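Local coordinates for protein activating signal cointegrator 1 complex subunit 3 (Homo sapiens, PDB 6YXQ) that unwinds duplex DNA in the 3'-5' direction by ATP hydrolysis for alkylation repair, helps rescue stalled ribosomes, and holds ASCC1 and ASCC2 in one complex, at residues F100-F105 and N136-I141; A80-V85 and E92-G97. All coordinates share one frame; numbering follows the deposited sequence.

Chain order makes the two contacts a series: contact 2 closes before contact 1 opens, so neither nests in nor crosses the other. Coming from the N terminus, helix 64-85 ends and a short turn leads into helix 91-105; contact 2 closes this loop, setting residues 80-85 against 92-97 with six residues between. The far end of helix 91-105 then meets helix 128-142 in contact 1, after an excursion of 30 residues that includes helix 113-123. Helix 91-105 thus serves both contacts, whose centres lie about 13 Å apart. Leu101 bridges them, its methyl groups packing on Ala80, Ala81 and Ile84, and the three helices are tied into one all-helical body.

Contact 1 (F100-F105 and N136-I141); sequences FLFMTF and NATNRI
Thr138 points its side chain at the last turn of helix 91-105, and its CA lies 5.8 Å from that of Phe102. Its CG2, anti to the backbone N, does most of the touching: it sits 3.6 Å from the carbonyl O of Phe102 and 3.7 Å from Phe102 CD1, meeting that ring obliquely. Thr138 CB also meets Phe105 CB at 4.0 Å, so the methyl and its root lie against both phenylalanines. The hydroxyl, on the branch anti to the carbonyl carbon, bonds back to Ala134 O in its own helix and is satisfied without a bond to the facing segment. One residue on, Asn139 brings ND2 to 4.0 Å from Phe105 O, too far for a hydrogen bond; this amide is engaged by Lys108 O and Cys135 O. A turn after Thr138, Ile141 extends CG2 to the edge of the Phe102 ring, near its plane, with CE1 4.1 Å away. Phe102 gets there because CG stands anti to its backbone N (chi1 175°), while the Phe105 ring leads away from residues 136-141, to Cys135 a little earlier in helix 128-142 and to Val111 and Glu115. With the axes of the two short segments 9.0 Å apart and crossing at -66°, the contact is a buried, steeply crossed helix pair of the all-helical ASCC2-interacting region of ASCC3.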
loop_
_atom_site.group_PDB
_atom_site.type_symbol
_atom_site.label_atom_id
_atom_site.label_comp_id
_atom_site.label_asym_id
_atom_site.label_seq_id
_atom_site.Cartn_x
_atom_site.Cartn_y
_atom_site.Cartn_z
ATOM N N PHE A 100 -21.936 -14.720 -19.117
ATOM C CA PHE A 100 -21.899 -13.956 -17.877
ATOM C C PHE A 100 -23.236 -14.006 -17.150
ATOM O O PHE A 100 -23.278 -14.121 -15.920
ATOM C CB PHE A 100 -21.510 -12.511 -18.180
ATOM C CG PHE A 100 -21.486 -11.633 -16.976
ATOM C CD1 PHE A 100 -20.406 -11.656 -16.114
ATOM C CD2 PHE A 100 -22.542 -10.787 -16.700
ATOM C CE1 PHE A 100 -20.381 -10.851 -14.996
ATOM C CE2 PHE A 100 -22.523 -9.979 -15.586
ATOM C CZ PHE A 100 -21.439 -10.011 -14.732
ATOM N N LEU A 101 -24.340 -13.913 -17.890
ATOM C CA LEU A 101 -25.659 -14.003 -17.273
ATOM C C LEU A 101 -25.873 -15.373 -16.645
ATOM O O LEU A 101 -26.253 -15.477 -15.472
ATOM C CB LEU A 101 -26.748 -13.712 -18.305
ATOM C CG LEU A 101 -26.880 -12.246 -18.709
ATOM C CD1 LEU A 101 -27.966 -12.086 -19.738
ATOM C CD2 LEU A 101 -27.154 -11.367 -17.497
ATOM N N PHE A 102 -25.627 -16.436 -17.419
ATOM C CA PHE A 102 -25.794 -17.791 -16.904
ATOM C C PHE A 102 -24.988 -17.986 -15.631
ATOM O O PHE A 102 -25.509 -18.480 -14.626
ATOM C CB PHE A 102 -25.388 -18.816 -17.961
ATOM C CG PHE A 102 -25.420 -20.239 -17.470
ATOM C CD1 PHE A 102 -26.569 -21.003 -17.594
ATOM C CD2 PHE A 102 -24.298 -20.818 -16.896
ATOM C CE1 PHE A 102 -26.600 -22.319 -17.147
ATOM C CE2 PHE A 102 -24.326 -22.133 -16.442
ATOM C CZ PHE A 102 -25.476 -22.881 -16.566
ATOM N N MET A 103 -23.714 -17.583 -15.652
ATOM C CA MET A 103 -22.871 -17.751 -14.473
ATOM C C MET A 103 -23.324 -16.860 -13.324
ATOM O O MET A 103 -23.090 -17.190 -12.156
ATOM C CB MET A 103 -21.415 -17.465 -14.831
ATOM C CG MET A 103 -20.847 -18.450 -15.829
ATOM S SD MET A 103 -20.904 -20.137 -15.205
ATOM C CE MET A 103 -20.070 -19.901 -13.645
ATOM N N THR A 104 -23.974 -15.737 -13.629
ATOM C CA THR A 104 -24.476 -14.887 -12.564
ATOM C C THR A 104 -25.607 -15.561 -11.801
ATOM O O THR A 104 -25.700 -15.409 -10.578
ATOM C CB THR A 104 -24.926 -13.543 -13.139
ATOM O OG1 THR A 104 -23.781 -12.820 -13.615
ATOM C CG2 THR A 104 -25.637 -12.712 -12.078
ATOM N N PHE A 105 -26.444 -16.345 -12.484
ATOM C CA PHE A 105 -27.652 -16.897 -11.883
ATOM C C PHE A 105 -27.615 -18.411 -11.719
ATOM O O PHE A 105 -28.620 -18.994 -11.303
ATOM C CB PHE A 105 -28.880 -16.508 -12.710
ATOM C CG PHE A 105 -29.158 -15.031 -12.744
ATOM C CD1 PHE A 105 -29.638 -14.373 -11.624
ATOM C CD2 PHE A 105 -28.955 -14.302 -13.903
ATOM C CE1 PHE A 105 -29.900 -13.009 -11.658
ATOM C CE2 PHE A 105 -29.215 -12.942 -13.942
ATOM C CZ PHE A 105 -29.688 -12.297 -12.819
ATOM N N ASN A 136 -34.651 -16.708 -14.953
ATOM C CA ASN A 136 -35.647 -17.767 -15.097
ATOM C C ASN A 136 -35.138 -18.879 -16.005
ATOM O O ASN A 136 -35.276 -20.065 -15.681
ATOM C CB ASN A 136 -36.962 -17.196 -15.631
ATOM C CG ASN A 136 -37.698 -16.359 -14.600
ATOM O OD1 ASN A 136 -37.272 -16.259 -13.452
ATOM N ND2 ASN A 136 -38.801 -15.741 -15.012
ATOM N N ALA A 137 -34.540 -18.518 -17.142
ATOM C CA ALA A 137 -34.016 -19.536 -18.049
ATOM C C ALA A 137 -32.898 -20.342 -17.395
ATOM O O ALA A 137 -32.843 -21.574 -17.527
ATOM C CB ALA A 137 -33.530 -18.883 -19.337
ATOM N N THR A 138 -32.004 -19.667 -16.673
ATOM C CA THR A 138 -30.908 -20.365 -16.014
ATOM C C THR A 138 -31.419 -21.347 -14.972
ATOM O O THR A 138 -30.903 -22.466 -14.858
ATOM C CB THR A 138 -29.967 -19.360 -15.367
ATOM O OG1 THR A 138 -29.555 -18.404 -16.351
ATOM C CG2 THR A 138 -28.761 -20.072 -14.820
ATOM N N ASN A 139 -32.423 -20.945 -14.193
ATOM C CA ASN A 139 -32.938 -21.848 -13.171
ATOM C C ASN A 139 -33.718 -22.996 -13.791
ATOM O O ASN A 139 -33.698 -24.116 -13.264
ATOM C CB ASN A 139 -33.792 -21.078 -12.170
ATOM C CG ASN A 139 -32.958 -20.447 -11.083
ATOM O OD1 ASN A 139 -32.642 -21.080 -10.076
ATOM N ND2 ASN A 139 -32.570 -19.201 -11.293
ATOM N N ARG A 140 -34.398 -22.743 -14.912
ATOM C CA ARG A 140 -34.993 -23.834 -15.666
ATOM C C ARG A 140 -33.935 -24.850 -16.059
ATOM O O ARG A 140 -34.136 -26.058 -15.893
ATOM C CB ARG A 140 -35.711 -23.294 -16.906
ATOM C CG ARG A 140 -37.176 -22.938 -16.688
ATOM C CD ARG A 140 -37.924 -22.798 -18.007
ATOM N NE ARG A 140 -37.376 -21.723 -18.833
ATOM C CZ ARG A 140 -37.704 -20.438 -18.718
ATOM N NH1 ARG A 140 -38.589 -20.050 -17.807
ATOM N NH2 ARG A 140 -37.144 -19.539 -19.515
ATOM N N ILE A 141 -32.788 -24.376 -16.557
ATOM C CA ILE A 141 -31.723 -25.294 -16.965
ATOM C C ILE A 141 -31.195 -26.077 -15.766
ATOM O O ILE A 141 -31.071 -27.307 -15.810
ATOM C CB ILE A 141 -30.592 -24.529 -17.672
ATOM C CG1 ILE A 141 -31.006 -24.160 -19.089
ATOM C CG2 ILE A 141 -29.322 -25.365 -17.707
ATOM C CD1 ILE A 141 -29.908 -23.457 -19.864
#

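Contact 2 (A80-V85 and E92-G97)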
loop_
_atom_site.group_PDB
_atom_site.type_symbol
_atom_site.label_atom_id
_atom_site.label_comp_id
_atom_site.label_asym_id
_atom_site.label_seq_id
_atom_site.Cartn_x
_atom_site.Cartn_y
_atom_site.Cartn_z
ATOM N N ALA A 80 -31.811 -12.332 -23.838
ATOM C CA ALA A 80 -31.594 -11.397 -22.735
ATOM C C ALA A 80 -30.247 -10.699 -22.864
ATOM O O ALA A 80 -30.139 -9.487 -22.628
ATOM C CB ALA A 80 -31.690 -12.121 -21.392
ATOM N N ALA A 81 -29.207 -11.445 -23.233
ATOM C CA ALA A 81 -27.901 -10.820 -23.409
ATOM C C ALA A 81 -27.923 -9.841 -24.574
ATOM O O ALA A 81 -27.350 -8.751 -24.484
ATOM C CB ALA A 81 -26.819 -11.878 -23.604
ATOM N N LYS A 82 -28.604 -10.195 -25.667
ATOM C CA LYS A 82 -28.736 -9.264 -26.783
ATOM C C LYS A 82 -29.318 -7.938 -26.311
ATOM O O LYS A 82 -28.801 -6.866 -26.637
ATOM C CB LYS A 82 -29.605 -9.871 -27.887
ATOM C CG LYS A 82 -29.648 -9.031 -29.163
ATOM C CD LYS A 82 -31.008 -9.102 -29.850
ATOM C CE LYS A 82 -31.335 -10.519 -30.315
ATOM N NZ LYS A 82 -32.691 -10.623 -30.936
ATOM N N GLN A 83 -30.385 -7.998 -25.516
ATOM C CA GLN A 83 -30.965 -6.769 -24.978
ATOM C C GLN A 83 -29.968 -6.024 -24.092
ATOM O O GLN A 83 -29.811 -4.803 -24.212
ATOM C CB GLN A 83 -32.247 -7.081 -24.208
ATOM C CG GLN A 83 -33.319 -7.732 -25.057
ATOM C CD GLN A 83 -34.489 -8.272 -24.248
ATOM O OE1 GLN A 83 -34.324 -8.767 -23.133
ATOM N NE2 GLN A 83 -35.681 -8.189 -24.818
ATOM N N ILE A 84 -29.269 -6.741 -23.205
ATOM C CA ILE A 84 -28.362 -6.074 -22.268
ATOM C C ILE A 84 -27.121 -5.553 -22.983
ATOM O O ILE A 84 -26.737 -4.389 -22.822
ATOM C CB ILE A 84 -27.965 -7.014 -21.119
ATOM C CG1 ILE A 84 -29.164 -7.307 -20.221
ATOM C CG2 ILE A 84 -26.816 -6.396 -20.321
ATOM C CD1 ILE A 84 -28.839 -8.214 -19.059
ATOM N N VAL A 85 -26.453 -6.420 -23.750
ATOM C CA VAL A 85 -25.179 -6.047 -24.361
ATOM C C VAL A 85 -25.397 -5.083 -25.522
ATOM O O VAL A 85 -24.626 -4.134 -25.708
ATOM C CB VAL A 85 -24.403 -7.307 -24.799
ATOM C CG1 VAL A 85 -22.958 -6.961 -25.124
ATOM C CG2 VAL A 85 -24.433 -8.362 -23.701
ATOM N N GLU A 92 -20.198 -12.338 -30.811
ATOM C CA GLU A 92 -19.383 -12.924 -29.752
ATOM C C GLU A 92 -19.527 -12.151 -28.453
ATOM O O GLU A 92 -19.465 -12.741 -27.366
ATOM C CB GLU A 92 -17.914 -12.981 -30.185
ATOM C CG GLU A 92 -17.671 -13.623 -31.557
ATOM C CD GLU A 92 -17.976 -12.692 -32.724
ATOM O OE1 GLU A 92 -17.060 -11.965 -33.163
ATOM O OE2 GLU A 92 -19.130 -12.691 -33.203
ATOM N N ALA A 93 -19.743 -10.840 -28.547
ATOM C CA ALA A 93 -19.947 -10.030 -27.353
ATOM C C ALA A 93 -21.239 -10.407 -26.640
ATOM O O ALA A 93 -21.259 -10.539 -25.409
ATOM C CB ALA A 93 -19.946 -8.550 -27.723
ATOM N N ILE A 94 -22.329 -10.608 -27.387
ATOM C CA ILE A 94 -23.571 -10.986 -26.720
ATOM C C ILE A 94 -23.511 -12.435 -26.249
ATOM O O ILE A 94 -24.150 -12.791 -25.256
ATOM C CB ILE A 94 -24.799 -10.723 -27.612
ATOM C CG1 ILE A 94 -25.012 -11.843 -28.623
ATOM C CG2 ILE A 94 -24.690 -9.373 -28.308
ATOM C CD1 ILE A 94 -26.278 -11.672 -29.438
ATOM N N GLU A 95 -22.714 -13.285 -26.901
ATOM C CA GLU A 95 -22.550 -14.643 -26.386
ATOM C C GLU A 95 -21.775 -14.652 -25.070
ATOM O O GLU A 95 -22.129 -15.393 -24.144
ATOM C CB GLU A 95 -21.865 -15.524 -27.426
ATOM C CG GLU A 95 -22.790 -15.946 -28.546
ATOM C CD GLU A 95 -22.209 -17.052 -29.396
ATOM O OE1 GLU A 95 -20.964 -17.185 -29.436
ATOM O OE2 GLU A 95 -23.002 -17.784 -30.027
ATOM N N SER A 96 -20.717 -13.836 -24.956
ATOM C CA SER A 96 -20.016 -13.742 -23.674
ATOM C C SER A 96 -20.881 -13.075 -22.615
ATOM O O SER A 96 -20.773 -13.408 -21.428
ATOM C CB SER A 96 -18.684 -12.995 -23.820
ATOM O OG SER A 96 -18.772 -11.935 -24.751
ATOM N N GLY A 97 -21.759 -12.156 -23.023
ATOM C CA GLY A 97 -22.734 -11.621 -22.088
ATOM C C GLY A 97 -23.724 -12.671 -21.618
ATOM O O GLY A 97 -24.119 -12.686 -20.452
#
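Small residues let two helices come close here, and no hydrogen bond joins residues 80-85 to 92-97. The backbone contacts show this best. Ala81 points its methyl at the facing helix, where CB lies 3.3 Å from the carbonyl O of Ile94 and 3.8 Å from the carbonyl C of Gly97. Gly97 offers bare backbone: Val85 CG2 rests 4.0 Å from Gly97 CA, on the side of the glycine that faces helix 64-85. The Ala81 and Gly97 CA atoms are 5.4 Å apart, and the axes of the two short segments approach to 8.2 Å.

Such a close crossing, at 112° between the N-to-C directions, is consistent with an alpha-alpha corner, two consecutive helices joined by a short link and packed crosswise: helix 64-85, whose residues up to 83 fall in a predicted coiled coil, turns into helix 91-105 within the N-terminal, ASCC2-binding part of ASCC3.

The remaining contacts are between apolar side-chain groups. Val85 splits its two methyls, CG1 anti to the backbone N and directed at Ala93, with CG1 4.3 Å from Ala93 CB, and CG2 toward the backbone of Ile94 and Gly97. Ile94 puts CG1 in the crowded position between backbone N and carbonyl carbon (chi1 81°), which leaves CG2 beside the N and 4.1 Å from Val85 CB. The CD1 end of the same isoleucine reaches across to Lys82, lying 4.1 Å from its CB.

Beyond this aliphatic root the lysine chain bends away from the facing helix, while next to Val85, Ile84 turns to helix 113-123, packing on Ile119 and Phe123.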